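Local coordinates for bifunctional purine biosynthetic protein ADE5,7 (Cryptococcus neoformans var. grubii serotype A, PDB 7LVO) that catalyses two ATP-dependent steps of de novo purine synthesis, this N-terminal half being the glycinamide ribonucleotide synthetase that joins phosphoribosylamine to glycine, at residues L244-G249 against T352-V357; V253-A258 against L346-Q351. One frame throughout, in Å; residues are numbered along the deposited sequence.

Interaction 1 (L244-G249 against T352-V357); sequences LAFSDG and TDLAEV
Val-357 sets one methyl, CG1, squarely over a face of the Phe-246 ring. The methyl carbon lies 3.8 Å from the centroid of the Phe-246 ring and only 13° off the ring normal, which makes this a CH-pi contact. Its nearest ring atom is CD1, with Val-357 CG1 to Phe-246 CD1 at 3.7 Å. With CG1 anti to the backbone N (chi1 172°), Val-357 sends this branch to the ring. Leu-354, one helical turn earlier, adds a looser contact: its CD1 comes to 4.2 Å from Phe-246 CZ, meeting the ring obliquely. Both aliphatic side chains cross Phe-246 at about a right angle, and all three residues are buried. Phe-246 is planted on strand 240-248, in the antiparallel four-stranded sheet that carries the strands 315-323 and 326-333 of the ATP-grasp region, and Val-357 and Leu-354 belong to the first turn of helix 354-362. The contact thus packs that helix against the sheet, well away from the predicted ATP and magnesium sites. Further out, Phe-246 also touches Met-255 and Met-315, while Val-357 rests on Leu-371 and Leu-354 reaches Leu-52 and Leu-56 of helix 47-56. The start of the helix is fixed by Asp-353 at the N-cap: its OD1 accepts from Glu-356 N at 2.9 Å (158° at the hydrogen), the donor approaching from above the carboxylate plane. The first turn is closed by the backbone bond from Val-357 N to Asp-353 O, 3.0 Å long. Asp-353 OD2 bonds Ser-59 OG, and Glu-356 OE2 forms a salt bridge with Arg-365 NH2.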
loop_
_atom_site.group_PDB
_atom_site.type_symbol
_atom_site.label_atom_id
_atom_site.label_comp_id
_atom_site.label_asym_id
_atom_site.label_seq_id
_atom_site.Cartn_x
_atom_site.Cartn_y
_atom_site.Cartn_z
ATOM N N LEU A 244 8.039 -4.137 2.250
ATOM C CA LEU A 244 7.819 -2.841 2.871
ATOM C C LEU A 244 9.000 -2.499 3.770
ATOM O O LEU A 244 9.473 -3.345 4.537
ATOM C CB LEU A 244 6.525 -2.838 3.688
ATOM C CG LEU A 244 5.229 -2.882 2.881
ATOM C CD1 LEU A 244 5.014 -4.256 2.264
ATOM C CD2 LEU A 244 4.054 -2.487 3.775
ATOM N N ALA A 245 9.460 -1.251 3.687
ATOM C CA ALA A 245 10.639 -0.813 4.426
ATOM C C ALA A 245 10.468 0.630 4.875
ATOM O O ALA A 245 10.069 1.485 4.082
ATOM C CB ALA A 245 11.902 -0.950 3.564
ATOM N N PHE A 246 10.775 0.891 6.143
ATOM C CA PHE A 246 10.808 2.254 6.657
ATOM C C PHE A 246 12.081 2.948 6.201
ATOM O O PHE A 246 13.151 2.337 6.154
ATOM C CB PHE A 246 10.738 2.256 8.185
ATOM C CG PHE A 246 9.483 1.650 8.739
ATOM C CD1 PHE A 246 8.348 2.415 8.923
ATOM C CD2 PHE A 246 9.442 0.302 9.085
ATOM C CE1 PHE A 246 7.188 1.852 9.437
ATOM C CE2 PHE A 246 8.293 -0.264 9.589
ATOM C CZ PHE A 246 7.160 0.515 9.776
ATOM N N SER A 247 11.970 4.241 5.891
ATOM C CA SER A 247 13.100 5.010 5.389
ATOM C C SER A 247 13.091 6.406 5.979
ATOM O O SER A 247 12.038 7.049 6.060
ATOM C CB SER A 247 13.073 5.110 3.858
ATOM O OG SER A 247 14.073 5.981 3.385
ATOM N N ASP A 248 14.270 6.873 6.387
ATOM C CA ASP A 248 14.448 8.251 6.831
ATOM C C ASP A 248 15.337 9.051 5.884
ATOM O O ASP A 248 15.841 10.116 6.260
ATOM C CB ASP A 248 15.003 8.281 8.255
ATOM C CG ASP A 248 16.484 7.931 8.327
ATOM O OD1 ASP A 248 17.099 7.579 7.288
ATOM O OD2 ASP A 248 17.042 8.013 9.441
ATOM N N GLY A 249 15.533 8.559 4.656
ATOM C CA GLY A 249 16.375 9.184 3.672
ATOM C C GLY A 249 17.779 8.613 3.617
ATOM O O GLY A 249 18.429 8.683 2.569
ATOM N N THR A 352 8.090 -2.883 20.156
ATOM C CA THR A 352 8.181 -1.861 19.124
ATOM C C THR A 352 7.023 -0.882 19.244
ATOM O O THR A 352 5.855 -1.286 19.252
ATOM C CB THR A 352 8.174 -2.503 17.737
ATOM O OG1 THR A 352 9.358 -3.292 17.565
ATOM C CG2 THR A 352 8.113 -1.427 16.661
ATOM N N ASP A 353 7.351 0.404 19.322
ATOM C CA ASP A 353 6.367 1.481 19.314
ATOM C C ASP A 353 6.285 2.016 17.892
ATOM O O ASP A 353 7.236 2.634 17.402
ATOM C CB ASP A 353 6.754 2.584 20.299
ATOM C CG ASP A 353 5.744 3.726 20.332
ATOM O OD1 ASP A 353 5.170 4.051 19.279
ATOM O OD2 ASP A 353 5.530 4.304 21.413
ATOM N N LEU A 354 5.151 1.781 17.226
ATOM C CA LEU A 354 5.016 2.226 15.842
ATOM C C LEU A 354 5.099 3.744 15.748
ATOM O O LEU A 354 5.657 4.279 14.785
ATOM C CB LEU A 354 3.708 1.728 15.245
ATOM C CG LEU A 354 3.485 2.098 13.781
ATOM C CD1 LEU A 354 4.660 1.686 12.907
ATOM C CD2 LEU A 354 2.184 1.464 13.264
ATOM N N ALA A 355 4.539 4.453 16.731
ATOM C CA ALA A 355 4.620 5.912 16.722
ATOM C C ALA A 355 6.077 6.373 16.743
ATOM O O ALA A 355 6.481 7.256 15.976
ATOM C CB ALA A 355 3.850 6.483 17.911
ATOM N N GLU A 356 6.887 5.768 17.611
ATOM C CA GLU A 356 8.297 6.125 17.675
ATOM C C GLU A 356 8.989 5.842 16.349
ATOM O O GLU A 356 9.854 6.611 15.914
ATOM C CB GLU A 356 8.980 5.361 18.812
ATOM C CG GLU A 356 10.420 5.779 19.053
ATOM C CD GLU A 356 10.533 7.229 19.472
ATOM O OE1 GLU A 356 9.909 7.609 20.488
ATOM O OE2 GLU A 356 11.230 7.991 18.770
ATOM N N VAL A 357 8.609 4.746 15.684
ATOM C CA VAL A 357 9.212 4.409 14.400
ATOM C C VAL A 357 8.883 5.477 13.360
ATOM O O VAL A 357 9.752 5.927 12.608
ATOM C CB VAL A 357 8.743 3.014 13.946
ATOM C CG1 VAL A 357 9.198 2.739 12.517
ATOM C CG2 VAL A 357 9.257 1.950 14.901
#

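Interaction 2 (V253-A258 against L346-Q351); sequences VPMPAA and LLLDEQ
Met-255 puts its CG anti to the carbonyl carbon (chi1 -52°), runs extended through chi2 and then bends at chi3 (82°), which brings the terminal methyl CE up to Leu-348. That CE meets CD2 of Leu-348 at 4.2 Å, the two side chains running at a slant to each other. The CB of Leu-348 does not point at 253-258; the end of the side chain comes nearer. Beside this pair, Leu-347 brings CD1 to 4.3 Å from CG of the Pro-256 ring. Both contacts are purely apolar and at loose van der Waals distance, between side chains mostly buried from solvent. Tyr-373 touches both Met-255 and Pro-256, while Leu-347 also packs on Ala-280 of strand 277-280 and Leu-348 on Lys-55 of helix 47-56. A hydrogen bond between Asp-349 OD1 and Thr-352 OG1 links the loop to the residue just after it. What results is packing of loop on loop within the ATP-grasp region: the irregular chain leaving edge strand 252-254 meets the connection between helices 340-344 and 354-362, with Met-255 about 9 Å, side chain to side chain, from Ser-242, a predicted ATP-binding residue.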
loop_
_atom_site.group_PDB
_atom_site.type_symbol
_atom_site.label_atom_id
_atom_site.label_comp_id
_atom_site.label_asym_id
_atom_site.label_seq_id
_atom_site.Cartn_x
_atom_site.Cartn_y
_atom_site.Cartn_z
ATOM N N VAL A 253 14.844 0.272 6.897
ATOM C CA VAL A 253 14.631 -0.936 7.691
ATOM C C VAL A 253 13.485 -1.738 7.084
ATOM O O VAL A 253 12.322 -1.325 7.183
ATOM C CB VAL A 253 14.335 -0.591 9.159
ATOM C CG1 VAL A 253 14.073 -1.851 9.968
ATOM C CG2 VAL A 253 15.495 0.209 9.770
ATOM N N PRO A 254 13.754 -2.876 6.456
ATOM C CA PRO A 254 12.660 -3.646 5.850
ATOM C C PRO A 254 11.824 -4.373 6.887
ATOM O O PRO A 254 12.298 -4.739 7.963
ATOM C CB PRO A 254 13.382 -4.646 4.928
ATOM C CG PRO A 254 14.806 -4.168 4.829
ATOM C CD PRO A 254 15.080 -3.429 6.116
ATOM N N MET A 255 10.559 -4.576 6.550
ATOM C CA MET A 255 9.695 -5.491 7.280
ATOM C C MET A 255 9.750 -6.862 6.628
ATOM O O MET A 255 10.237 -7.012 5.503
ATOM C CB MET A 255 8.265 -4.966 7.289
ATOM C CG MET A 255 8.114 -3.525 7.758
ATOM S SD MET A 255 6.373 -3.058 7.910
ATOM C CE MET A 255 5.978 -3.730 9.509
ATOM N N PRO A 256 9.264 -7.898 7.312
ATOM C CA PRO A 256 9.218 -9.229 6.690
ATOM C C PRO A 256 8.486 -9.180 5.357
ATOM O O PRO A 256 7.427 -8.560 5.230
ATOM C CB PRO A 256 8.468 -10.079 7.722
ATOM C CG PRO A 256 8.734 -9.395 9.031
ATOM C CD PRO A 256 8.790 -7.918 8.712
ATOM N N ALA A 257 9.065 -9.840 4.357
ATOM C CA ALA A 257 8.473 -9.858 3.029
ATOM C C ALA A 257 7.078 -10.467 3.080
ATOM O O ALA A 257 6.800 -11.381 3.857
ATOM C CB ALA A 257 9.354 -10.646 2.058
ATOM N N ALA A 258 6.194 -9.947 2.238
ATOM C CA ALA A 258 4.809 -10.385 2.198
ATOM C C ALA A 258 4.426 -10.772 0.778
ATOM O O ALA A 258 5.099 -10.416 -0.189
ATOM C CB ALA A 258 3.866 -9.287 2.714
ATOM N N LEU A 346 0.541 -7.048 12.760
ATOM C CA LEU A 346 0.454 -8.108 13.757
ATOM C C LEU A 346 1.785 -8.806 14.006
ATOM O O LEU A 346 1.854 -9.655 14.898
ATOM C CB LEU A 346 -0.593 -9.135 13.335
ATOM C CG LEU A 346 -2.038 -8.793 13.661
ATOM C CD1 LEU A 346 -2.381 -7.370 13.267
ATOM C CD2 LEU A 346 -2.979 -9.779 12.986
ATOM N N LEU A 347 2.831 -8.475 13.252
ATOM C CA LEU A 347 4.152 -9.055 13.458
ATOM C C LEU A 347 5.105 -8.114 14.185
ATOM O O LEU A 347 6.232 -8.513 14.492
ATOM C CB LEU A 347 4.770 -9.474 12.121
ATOM C CG LEU A 347 4.099 -10.644 11.402
ATOM C CD1 LEU A 347 4.833 -10.955 10.099
ATOM C CD2 LEU A 347 4.039 -11.878 12.279
ATOM N N LEU A 348 4.689 -6.880 14.462
ATOM C CA LEU A 348 5.501 -5.986 15.277
ATOM C C LEU A 348 5.521 -6.490 16.715
ATOM O O LEU A 348 4.468 -6.676 17.323
ATOM C CB LEU A 348 4.950 -4.568 15.212
ATOM C CG LEU A 348 5.143 -3.811 13.897
ATOM C CD1 LEU A 348 4.343 -2.508 13.906
ATOM C CD2 LEU A 348 6.610 -3.527 13.655
ATOM N N ASP A 349 6.715 -6.718 17.262
ATOM C CA ASP A 349 6.806 -7.183 18.637
ATOM C C ASP A 349 6.236 -6.132 19.591
ATOM O O ASP A 349 6.183 -4.934 19.290
ATOM C CB ASP A 349 8.253 -7.514 19.012
ATOM C CG ASP A 349 9.178 -6.306 18.938
ATOM O OD1 ASP A 349 8.887 -5.276 19.576
ATOM O OD2 ASP A 349 10.214 -6.396 18.254
ATOM N N GLU A 350 5.802 -6.600 20.760
ATOM C CA GLU A 350 5.201 -5.700 21.740
ATOM C C GLU A 350 6.200 -4.718 22.333
ATOM O O GLU A 350 5.801 -3.847 23.109
ATOM C CB GLU A 350 4.532 -6.511 22.852
ATOM C CG GLU A 350 3.424 -7.428 22.358
ATOM C CD GLU A 350 2.349 -6.687 21.582
ATOM O OE1 GLU A 350 2.323 -5.440 21.628
ATOM O OE2 GLU A 350 1.527 -7.354 20.920
ATOM N N GLN A 351 7.485 -4.835 21.993
ATOM C CA GLN A 351 8.472 -3.839 22.379
ATOM C C GLN A 351 8.548 -2.681 21.392
ATOM O O GLN A 351 9.019 -1.599 21.760
ATOM C CB GLN A 351 9.854 -4.486 22.506
ATOM C CG GLN A 351 10.778 -3.797 23.494
ATOM C CD GLN A 351 10.389 -4.073 24.935
ATOM O OE1 GLN A 351 9.440 -4.810 25.200
ATOM N NE2 GLN A 351 11.120 -3.478 25.875
#

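Coming from the N terminus, the first of the four segments met is 244-249 on strand 240-248; the chain then turns back into edge strand 252-254 and leaves it through the rest of 253-258. It comes back some ninety residues later at 346-351, where interaction 2 closes the inner loop; 352-357 follows directly, and interaction 1 closes the outer one. The two are therefore nested, not crossed, with centres 10 Å apart. Neighbouring strands join them: Leu-244 O to Met-255 N (2.6 Å) and Phe-246 O to Val-253 N (2.8 Å) are probable hydrogen bonds. Interactions 1 and 2 join strand 240-248 and the chain leaving edge strand 252-254 to the start of helix 354-362 and the loop before it.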